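Local coordinates for precorrin-8x Methyl Mutase (Thermus thermophilus, PDB 1V9C), which probably catalyses the methyl migration that isomerises precorrin-8X to hydrogenobyrinate, a step in adenosylcobalamin biosynthesis, at residues R68-A73 / A129-G134; E83-F88 / A199-A204; T111-A116 / P137-A142. All coordinates share one frame; numbering follows the deposited sequence.

Contact 1 of 3, residues R68-A73 / A129-G134; sequences RILVDA and AIVGVG
Strands 69-71 and 130-133 run side by side in the same direction, their axes 4.6 Å apart at closest approach and 23° apart in direction, as neighbouring parallel strands inside the doubly wound alpha/beta sheet. Leu70 lends both its backbone groups to this seam: Leu70 N donates to Ile130 O at 2.9 Å, and Leu70 O accepts from Gly132 N at 2.7 Å. Ile130 N to Arg68 O precedes this pair, and a more bent bond from Asp72 N to Gly132 O (140° at the hydrogen) follows it. Ile69 and Val71 use their backbone bonds toward strand 92-94. Ile69 and Ile130 share the sheet face that Leu197 of helix 190-205 covers. On the other face Leu70 CD1 rests against Ala129 CB at 3.8 Å, while Val131 packs under helix 137-147. A beta carbon at Gly132 would crowd Val71 CG1. Beyond the strand end, Asp72 holds CG in the crowded position between N and carbonyl carbon (chi1 77°), which puts its carboxylate across to the turn that follows strand 130-133. Asp72 OD1 takes an almost straight bond from Gly134 N, 3.1 Å away and above the carboxylate plane. The other oxygen accepts from the N-H groups of Asn135 and Ala136 just before helix 137-147, a setting likely to favour the ionised acid. Crossing Val133 at about a right angle, Asp72 places OD2 3.1 Å from Val133 CG1.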
loop_
_atom_site.group_PDB
_atom_site.type_symbol
_atom_site.label_atom_id
_atom_site.label_comp_id
_atom_site.label_asym_id
_atom_site.label_seq_id
_atom_site.Cartn_x
_atom_site.Cartn_y
_atom_site.Cartn_z
ATOM N N ARG B 68 -5.721 3.167 -20.417
ATOM C CA ARG B 68 -4.891 3.844 -19.429
ATOM C C ARG B 68 -5.393 3.465 -18.035
ATOM O O ARG B 68 -6.516 3.005 -17.881
ATOM C CB ARG B 68 -4.997 5.363 -19.565
ATOM C CG ARG B 68 -4.405 5.971 -20.811
ATOM C CD ARG B 68 -4.208 7.463 -20.571
ATOM N NE ARG B 68 -3.783 8.189 -21.763
ATOM C CZ ARG B 68 -4.550 8.400 -22.826
ATOM N NH1 ARG B 68 -5.796 7.943 -22.858
ATOM N NH2 ARG B 68 -4.070 9.076 -23.856
ATOM N N ILE B 69 -4.554 3.669 -17.028
ATOM C CA ILE B 69 -4.924 3.377 -15.653
ATOM C C ILE B 69 -4.747 4.691 -14.911
ATOM O O ILE B 69 -3.643 5.224 -14.822
ATOM C CB ILE B 69 -4.009 2.252 -15.076
ATOM C CG1 ILE B 69 -4.275 0.948 -15.841
ATOM C CG2 ILE B 69 -4.245 2.063 -13.580
ATOM C CD1 ILE B 69 -3.189 -0.094 -15.680
ATOM N N LEU B 70 -5.849 5.235 -14.415
ATOM C CA LEU B 70 -5.815 6.498 -13.695
ATOM C C LEU B 70 -5.951 6.160 -12.222
ATOM O O LEU B 70 -6.868 5.452 -11.826
ATOM C CB LEU B 70 -6.978 7.392 -14.142
ATOM C CG LEU B 70 -7.240 7.403 -15.649
ATOM C CD1 LEU B 70 -8.449 8.270 -15.968
ATOM C CD2 LEU B 70 -6.022 7.910 -16.363
ATOM N N VAL B 71 -5.041 6.672 -11.409
ATOM C CA VAL B 71 -5.076 6.353 -10.001
ATOM C C VAL B 71 -5.051 7.590 -9.123
ATOM O O VAL B 71 -4.652 8.673 -9.571
ATOM C CB VAL B 71 -3.909 5.380 -9.655
ATOM C CG1 VAL B 71 -4.054 4.124 -10.476
ATOM C CG2 VAL B 71 -2.555 6.018 -9.962
ATOM N N ASP B 72 -5.476 7.414 -7.873
ATOM C CA ASP B 72 -5.552 8.508 -6.903
ATOM C C ASP B 72 -4.420 8.568 -5.879
ATOM O O ASP B 72 -4.548 9.242 -4.849
ATOM C CB ASP B 72 -6.880 8.421 -6.158
ATOM C CG ASP B 72 -6.878 7.343 -5.094
ATOM O OD1 ASP B 72 -6.026 6.432 -5.173
ATOM O OD2 ASP B 72 -7.731 7.404 -4.183
ATOM N N ALA B 73 -3.324 7.862 -6.137
ATOM C CA ALA B 73 -2.192 7.878 -5.218
ATOM C C ALA B 73 -0.941 7.331 -5.869
ATOM O O ALA B 73 -0.994 6.358 -6.631
ATOM C CB ALA B 73 -2.506 7.079 -3.945
ATOM N N ALA B 129 -10.993 4.271 -19.747
ATOM C CA ALA B 129 -10.008 4.070 -18.695
ATOM C C ALA B 129 -10.425 3.218 -17.508
ATOM O O ALA B 129 -11.611 3.057 -17.210
ATOM C CB ALA B 129 -9.517 5.410 -18.200
ATOM N N ILE B 130 -9.418 2.649 -16.851
ATOM C CA ILE B 130 -9.622 1.850 -15.660
ATOM C C ILE B 130 -9.190 2.813 -14.568
ATOM O O ILE B 130 -8.065 3.308 -14.586
ATOM C CB ILE B 130 -8.717 0.598 -15.651
ATOM C CG1 ILE B 130 -9.243 -0.413 -16.669
ATOM C CG2 ILE B 130 -8.716 -0.035 -14.250
ATOM C CD1 ILE B 130 -8.269 -1.541 -16.987
ATOM N N VAL B 131 -10.092 3.102 -13.640
ATOM C CA VAL B 131 -9.801 4.035 -12.565
ATOM C C VAL B 131 -9.591 3.324 -11.241
ATOM O O VAL B 131 -10.421 2.527 -10.816
ATOM C CB VAL B 131 -10.935 5.059 -12.400
ATOM C CG1 VAL B 131 -10.546 6.089 -11.353
ATOM C CG2 VAL B 131 -11.210 5.744 -13.742
ATOM N N GLY B 132 -8.466 3.619 -10.596
ATOM C CA GLY B 132 -8.148 2.988 -9.330
ATOM C C GLY B 132 -8.131 3.970 -8.183
ATOM O O GLY B 132 -7.295 4.876 -8.132
ATOM N N VAL B 133 -9.060 3.791 -7.253
ATOM C CA VAL B 133 -9.139 4.664 -6.091
ATOM C C VAL B 133 -8.939 3.853 -4.810
ATOM O O VAL B 133 -9.705 2.936 -4.517
ATOM C CB VAL B 133 -10.510 5.397 -6.037
ATOM C CG1 VAL B 133 -10.536 6.394 -4.885
ATOM C CG2 VAL B 133 -10.764 6.106 -7.359
ATOM N N GLY B 134 -7.896 4.184 -4.059
ATOM C CA GLY B 134 -7.643 3.478 -2.823
ATOM C C GLY B 134 -7.353 4.460 -1.709
ATOM O O GLY B 134 -7.002 4.055 -0.599
#

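Contact 2 of 3, residues E83-F88 / A199-A204. With SO4 (sulfate ion), chain F.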
loop_
_atom_site.group_PDB
_atom_site.type_symbol
_atom_site.label_atom_id
_atom_site.label_comp_id
_atom_site.label_asym_id
_atom_site.label_seq_id
_atom_site.Cartn_x
_atom_site.Cartn_y
_atom_site.Cartn_z
ATOM N N GLU B 83 7.145 -4.525 -15.477
ATOM C CA GLU B 83 7.124 -5.689 -16.365
ATOM C C GLU B 83 5.695 -6.108 -16.707
ATOM O O GLU B 83 5.434 -6.662 -17.770
ATOM C CB GLU B 83 7.817 -6.880 -15.693
ATOM C CG GLU B 83 9.097 -6.517 -14.973
ATOM C CD GLU B 83 10.257 -6.360 -15.919
ATOM O OE1 GLU B 83 11.259 -5.715 -15.536
ATOM O OE2 GLU B 83 10.163 -6.894 -17.048
ATOM N N ARG B 84 4.765 -5.860 -15.797
ATOM C CA ARG B 84 3.386 -6.260 -16.046
ATOM C C ARG B 84 2.654 -5.185 -16.833
ATOM O O ARG B 84 1.809 -5.477 -17.668
ATOM C CB ARG B 84 2.703 -6.583 -14.714
ATOM C CG ARG B 84 3.314 -7.838 -14.074
ATOM C CD ARG B 84 3.052 -7.932 -12.587
ATOM N NE ARG B 84 3.663 -9.128 -12.009
ATOM C CZ ARG B 84 3.793 -9.349 -10.703
ATOM N NH1 ARG B 84 3.359 -8.453 -9.829
ATOM N NH2 ARG B 84 4.345 -10.473 -10.268
ATOM N N LEU B 85 2.987 -3.935 -16.567
ATOM C CA LEU B 85 2.385 -2.852 -17.305
ATOM C C LEU B 85 2.795 -3.033 -18.789
ATOM O O LEU B 85 2.018 -2.745 -19.693
ATOM C CB LEU B 85 2.886 -1.509 -16.759
ATOM C CG LEU B 85 2.365 -1.084 -15.378
ATOM C CD1 LEU B 85 2.761 0.351 -15.107
ATOM C CD2 LEU B 85 0.855 -1.225 -15.301
ATOM N N ARG B 86 3.998 -3.563 -19.009
ATOM C CA ARG B 86 4.541 -3.784 -20.345
ATOM C C ARG B 86 3.784 -4.777 -21.221
ATOM O O ARG B 86 3.783 -4.644 -22.437
ATOM C CB ARG B 86 6.010 -4.225 -20.243
ATOM C CG ARG B 86 6.767 -4.244 -21.582
ATOM C CD ARG B 86 8.096 -4.976 -21.446
ATOM N NE ARG B 86 8.926 -4.445 -20.370
ATOM C CZ ARG B 86 10.014 -5.057 -19.907
ATOM N NH1 ARG B 86 10.392 -6.211 -20.436
ATOM N NH2 ARG B 86 10.711 -4.536 -18.904
ATOM N N LEU B 87 3.141 -5.772 -20.623
ATOM C CA LEU B 87 2.413 -6.763 -21.410
ATOM C C LEU B 87 1.462 -6.140 -22.439
ATOM O O LEU B 87 1.526 -6.468 -23.622
ATOM C CB LEU B 87 1.654 -7.725 -20.489
ATOM C CG LEU B 87 2.475 -8.899 -19.929
ATOM C CD1 LEU B 87 3.807 -8.408 -19.368
ATOM C CD2 LEU B 87 1.672 -9.611 -18.852
ATOM N N PHE B 88 0.573 -5.259 -21.997
ATOM C CA PHE B 88 -0.344 -4.618 -22.926
ATOM C C PHE B 88 -0.106 -3.111 -22.918
ATOM O O PHE B 88 -0.954 -2.345 -23.368
ATOM C CB PHE B 88 -1.803 -4.907 -22.557
ATOM C CG PHE B 88 -2.119 -6.373 -22.404
ATOM C CD1 PHE B 88 -1.886 -7.028 -21.194
ATOM C CD2 PHE B 88 -2.654 -7.099 -23.468
ATOM C CE1 PHE B 88 -2.182 -8.389 -21.042
ATOM C CE2 PHE B 88 -2.955 -8.462 -23.330
ATOM C CZ PHE B 88 -2.717 -9.106 -22.110
ATOM N N ALA B 199 -3.977 -8.660 -10.745
ATOM C CA ALA B 199 -4.774 -9.845 -11.024
ATOM C C ALA B 199 -5.442 -9.709 -12.381
ATOM O O ALA B 199 -5.530 -10.676 -13.127
ATOM C CB ALA B 199 -5.824 -10.049 -9.945
ATOM N N LEU B 200 -5.910 -8.508 -12.703
ATOM C CA LEU B 200 -6.571 -8.290 -13.984
ATOM C C LEU B 200 -5.608 -8.476 -15.131
ATOM O O LEU B 200 -5.948 -9.107 -16.127
ATOM C CB LEU B 200 -7.209 -6.900 -14.041
ATOM C CG LEU B 200 -8.433 -6.805 -13.121
ATOM C CD1 LEU B 200 -9.035 -5.407 -13.153
ATOM C CD2 LEU B 200 -9.438 -7.853 -13.546
ATOM N N ILE B 201 -4.400 -7.938 -14.987
ATOM C CA ILE B 201 -3.395 -8.072 -16.020
ATOM C C ILE B 201 -3.030 -9.534 -16.261
ATOM O O ILE B 201 -2.967 -9.973 -17.410
ATOM C CB ILE B 201 -2.123 -7.299 -15.665
ATOM C CG1 ILE B 201 -2.386 -5.794 -15.779
ATOM C CG2 ILE B 201 -0.984 -7.728 -16.579
ATOM C CD1 ILE B 201 -1.189 -4.918 -15.411
ATOM N N ARG B 202 -2.790 -10.281 -15.185
ATOM C CA ARG B 202 -2.426 -11.693 -15.310
ATOM C C ARG B 202 -3.531 -12.513 -15.984
ATOM O O ARG B 202 -3.244 -13.403 -16.771
ATOM C CB ARG B 202 -2.120 -12.290 -13.937
ATOM C CG ARG B 202 -1.808 -13.780 -13.956
ATOM C CD ARG B 202 -0.487 -14.049 -14.656
ATOM N NE ARG B 202 -0.154 -15.472 -14.686
ATOM C CZ ARG B 202 0.046 -16.230 -13.609
ATOM N NH1 ARG B 202 -0.051 -15.714 -12.391
ATOM N NH2 ARG B 202 0.346 -17.513 -13.753
ATOM N N LEU B 203 -4.788 -12.219 -15.661
ATOM C CA LEU B 203 -5.914 -12.935 -16.257
ATOM C C LEU B 203 -5.966 -12.608 -17.740
ATOM O O LEU B 203 -6.237 -13.469 -18.565
ATOM C CB LEU B 203 -7.241 -12.510 -15.613
ATOM C CG LEU B 203 -7.781 -13.262 -14.398
ATOM C CD1 LEU B 203 -8.949 -12.486 -13.798
ATOM C CD2 LEU B 203 -8.217 -14.655 -14.814
ATOM N N ALA B 204 -5.707 -11.349 -18.065
ATOM C CA ALA B 204 -5.733 -10.898 -19.439
ATOM C C ALA B 204 -4.616 -11.565 -20.220
ATOM O O ALA B 204 -4.836 -12.084 -21.312
ATOM C CB ALA B 204 -5.581 -9.403 -19.479
HETATM S S SO4 F . 1.930 -12.412 -11.846
HETATM O O1 SO4 F . 1.739 -11.000 -11.486
HETATM O O2 SO4 F . 2.350 -12.519 -13.256
HETATM O O3 SO4 F . 0.668 -13.142 -11.641
HETATM O O4 SO4 F . 2.967 -13.000 -10.981
#
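The Arg84 guanidinium has oxygen O1 of a sulfate ion over one of its faces, whereas the Arg202 guanidinium meets the same ion at its edge, near its plane. There Arg202 NH1 donates to sulfate O3 at 2.8 Å with a bent N-H...O angle of 136°. The third flat group, the Phe88 ring, is approached obliquely by the backbone of helix 199-204: Phe88 CZ lies 3.6 Å from Ala204 C, and Phe88 CE1 3.9 Å from Ala204 CB. Arg84 starts toward segment 199-204, and its chain, extended from CG to NE, then carries the guanidinium past it to the ion, while Arg202, its CG anti to the backbone N (chi1 177°), folds at chi2 so that its aliphatic carbons also run past O3. The sulfate probably came from the crystallisation liquor; Arg35 NH1 binds it too, and this cluster of positive charge would probably suit an anion. Between the helices Ile201 carries the apolar contact. Both of its branch tips come up to the Arg84 carbonyl oxygen from the same side, Ile201 CG2 being 3.7 Å from Arg84 O. That methyl also meets Leu87 CD2 at 4.0 Å, the two side chains crossing obliquely, and Ile201 CD1 reaches Leu85 CD2 at 4.2 Å. No hydrogen bond joins the two segments directly, so apolar packing and the shared ion make the contact. The segment axes approach to 9.9 Å and diverge by 47°. Helix 55-65 closes the group from another side, its Ile63 touching Phe88, Leu200 and Ala204, while Val32 of helix 30-40 packs on Ala199 and Leu200; helix 190-205 is thus wedged among three others.

Contact 3 of 3, residues T111-A116 / P137-A142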
loop_
_atom_site.group_PDB
_atom_site.type_symbol
_atom_site.label_atom_id
_atom_site.label_comp_id
_atom_site.label_asym_id
_atom_site.label_seq_id
_atom_site.Cartn_x
_atom_site.Cartn_y
_atom_site.Cartn_z
ATOM N N THR B 111 -10.667 21.756 -3.742
ATOM C CA THR B 111 -10.553 20.307 -3.817
ATOM C C THR B 111 -9.604 19.897 -4.931
ATOM O O THR B 111 -9.837 20.200 -6.102
ATOM C CB THR B 111 -11.914 19.651 -4.093
ATOM O OG1 THR B 111 -12.845 20.025 -3.071
ATOM C CG2 THR B 111 -11.776 18.136 -4.114
ATOM N N ARG B 112 -8.533 19.207 -4.557
ATOM C CA ARG B 112 -7.552 18.738 -5.523
ATOM C C ARG B 112 -8.128 17.495 -6.207
ATOM O O ARG B 112 -7.606 17.018 -7.215
ATOM C CB ARG B 112 -6.243 18.383 -4.811
ATOM C CG ARG B 112 -5.030 18.433 -5.711
ATOM C CD ARG B 112 -3.803 17.826 -5.056
ATOM N NE ARG B 112 -3.481 18.433 -3.771
ATOM C CZ ARG B 112 -2.367 18.179 -3.090
ATOM N NH1 ARG B 112 -1.468 17.332 -3.576
ATOM N NH2 ARG B 112 -2.150 18.766 -1.921
ATOM N N ALA B 113 -9.214 16.979 -5.638
ATOM C CA ALA B 113 -9.877 15.795 -6.168
ATOM C C ALA B 113 -10.794 16.204 -7.306
ATOM O O ALA B 113 -11.076 15.413 -8.208
ATOM C CB ALA B 113 -10.680 15.105 -5.067
ATOM N N GLU B 114 -11.266 17.443 -7.248
ATOM C CA GLU B 114 -12.144 17.975 -8.278
ATOM C C GLU B 114 -11.299 18.323 -9.492
ATOM O O GLU B 114 -11.644 17.990 -10.624
ATOM C CB GLU B 114 -12.871 19.220 -7.763
ATOM C CG GLU B 114 -13.959 18.923 -6.738
ATOM C CD GLU B 114 -15.139 18.170 -7.335
ATOM O OE1 GLU B 114 -16.074 17.828 -6.579
ATOM O OE2 GLU B 114 -15.138 17.922 -8.561
ATOM N N ALA B 115 -10.181 18.993 -9.242
ATOM C CA ALA B 115 -9.273 19.374 -10.304
ATOM C C ALA B 115 -8.869 18.121 -11.059
ATOM O O ALA B 115 -8.826 18.118 -12.290
ATOM C CB ALA B 115 -8.042 20.058 -9.720
ATOM N N ALA B 116 -8.585 17.054 -10.312
ATOM C CA ALA B 116 -8.165 15.782 -10.897
ATOM C C ALA B 116 -9.157 15.245 -11.925
ATOM O O ALA B 116 -8.786 14.969 -13.061
ATOM C CB ALA B 116 -7.939 14.753 -9.797
ATOM N N PRO B 137 -11.754 9.415 -1.127
ATOM C CA PRO B 137 -13.209 9.238 -1.232
ATOM C C PRO B 137 -13.873 10.376 -2.012
ATOM O O PRO B 137 -14.757 10.142 -2.836
ATOM C CB PRO B 137 -13.669 9.226 0.228
ATOM C CG PRO B 137 -12.486 8.695 0.956
ATOM C CD PRO B 137 -11.338 9.424 0.286
ATOM N N THR B 138 -13.452 11.608 -1.733
ATOM C CA THR B 138 -14.027 12.762 -2.411
ATOM C C THR B 138 -13.706 12.677 -3.900
ATOM O O THR B 138 -14.393 13.262 -4.736
ATOM C CB THR B 138 -13.480 14.098 -1.843
ATOM O OG1 THR B 138 -12.102 14.240 -2.191
ATOM C CG2 THR B 138 -13.615 14.133 -0.329
ATOM N N PHE B 139 -12.655 11.942 -4.233
ATOM C CA PHE B 139 -12.296 11.785 -5.629
ATOM C C PHE B 139 -13.331 10.866 -6.287
ATOM O O PHE B 139 -13.800 11.129 -7.388
ATOM C CB PHE B 139 -10.899 11.174 -5.761
ATOM C CG PHE B 139 -10.508 10.861 -7.178
ATOM C CD1 PHE B 139 -10.242 11.883 -8.081
ATOM C CD2 PHE B 139 -10.429 9.543 -7.616
ATOM C CE1 PHE B 139 -9.901 11.601 -9.400
ATOM C CE2 PHE B 139 -10.088 9.248 -8.941
ATOM C CZ PHE B 139 -9.823 10.278 -9.834
ATOM N N LEU B 140 -13.685 9.794 -5.591
ATOM C CA LEU B 140 -14.653 8.825 -6.101
ATOM C C LEU B 140 -16.046 9.448 -6.230
ATOM O O LEU B 140 -16.839 9.050 -7.077
ATOM C CB LEU B 140 -14.710 7.610 -5.173
ATOM C CG LEU B 140 -15.587 6.455 -5.657
ATOM C CD1 LEU B 140 -15.126 6.005 -7.045
ATOM C CD2 LEU B 140 -15.493 5.309 -4.664
ATOM N N LEU B 141 -16.334 10.423 -5.375
ATOM C CA LEU B 141 -17.612 11.119 -5.420
ATOM C C LEU B 141 -17.629 12.074 -6.608
ATOM O O LEU B 141 -18.611 12.140 -7.336
ATOM C CB LEU B 141 -17.836 11.900 -4.130
ATOM C CG LEU B 141 -18.322 11.055 -2.965
ATOM C CD1 LEU B 141 -18.453 11.933 -1.737
ATOM C CD2 LEU B 141 -19.655 10.413 -3.317
ATOM N N ALA B 142 -16.545 12.817 -6.798
ATOM C CA ALA B 142 -16.455 13.742 -7.924
ATOM C C ALA B 142 -16.613 12.910 -9.190
ATOM O O ALA B 142 -17.465 13.197 -10.023
ATOM C CB ALA B 142 -15.110 14.452 -7.924
#
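Thr111 leads into helix 112-122, which packs against helix 137-147; the latter is the helix of the beta-alpha-beta unit linking parallel strands 130-133 and 155-158 of the doubly wound sheet. The axes of 112-116 and 137-142 approach to 8.5 Å at 40°, and Ala113, Ala116 and Ala142 are among the residues that meet. Ala113 comes first: its CB lies 3.3 Å from Thr138 OG1, the hydroxyl being held in the crowded position between N and carbonyl carbon (chi1 69°), and 4.0 Å from Phe139 CB. The carbonyl of the same residue faces the ring edge, Ala113 O standing 3.6 Å from Phe139 CD1 near the ring plane. Glu114 leaves its helix pointing away from the partner, then folds back at chi2 to set Glu114 OE2 3.5 Å from Ala142 CB, so the carboxylate lies alongside that methyl at the solvent-exposed border of the contact. One turn beyond Ala113, Ala116 meets the ring obliquely. Phe139, its CG anti to the backbone N (chi1 175°), lies beside Ala113 and Ala116 and also packs onto Val131 and Val133 of strand 130-133. An alanine in place of Phe139 would probably loosen both the helix pair and its seat on the strands, since the ring that Ala116 and the Ala113 carbonyl touch would be gone. The ring comes closest to Ala116 through Phe139 CE1, 3.7 Å from Ala116 CB.

In the fold
From the N terminus, strand 69-71 comes first, then helix 82-88 and helix 112-122, all before any contact closes. Strand 130-133 closes contact 1 in the middle of the sheet; helix 137-147 next closes contact 3 on one sheet face, and helix 190-205 finally closes contact 2, reaching far back along the chain. Contact 1 crosses both others, while contact 3 nests within the loop of contact 2. Contacts 2 and 3 lie on opposite sides of the chain's centre, their own centres about 27 Å apart, and the sheet pair joins them: Ile69 CD1 touches Leu85 CD2 at 4.2 Å, and Val133 CG2 touches Phe139 CD2 at 3.5 Å.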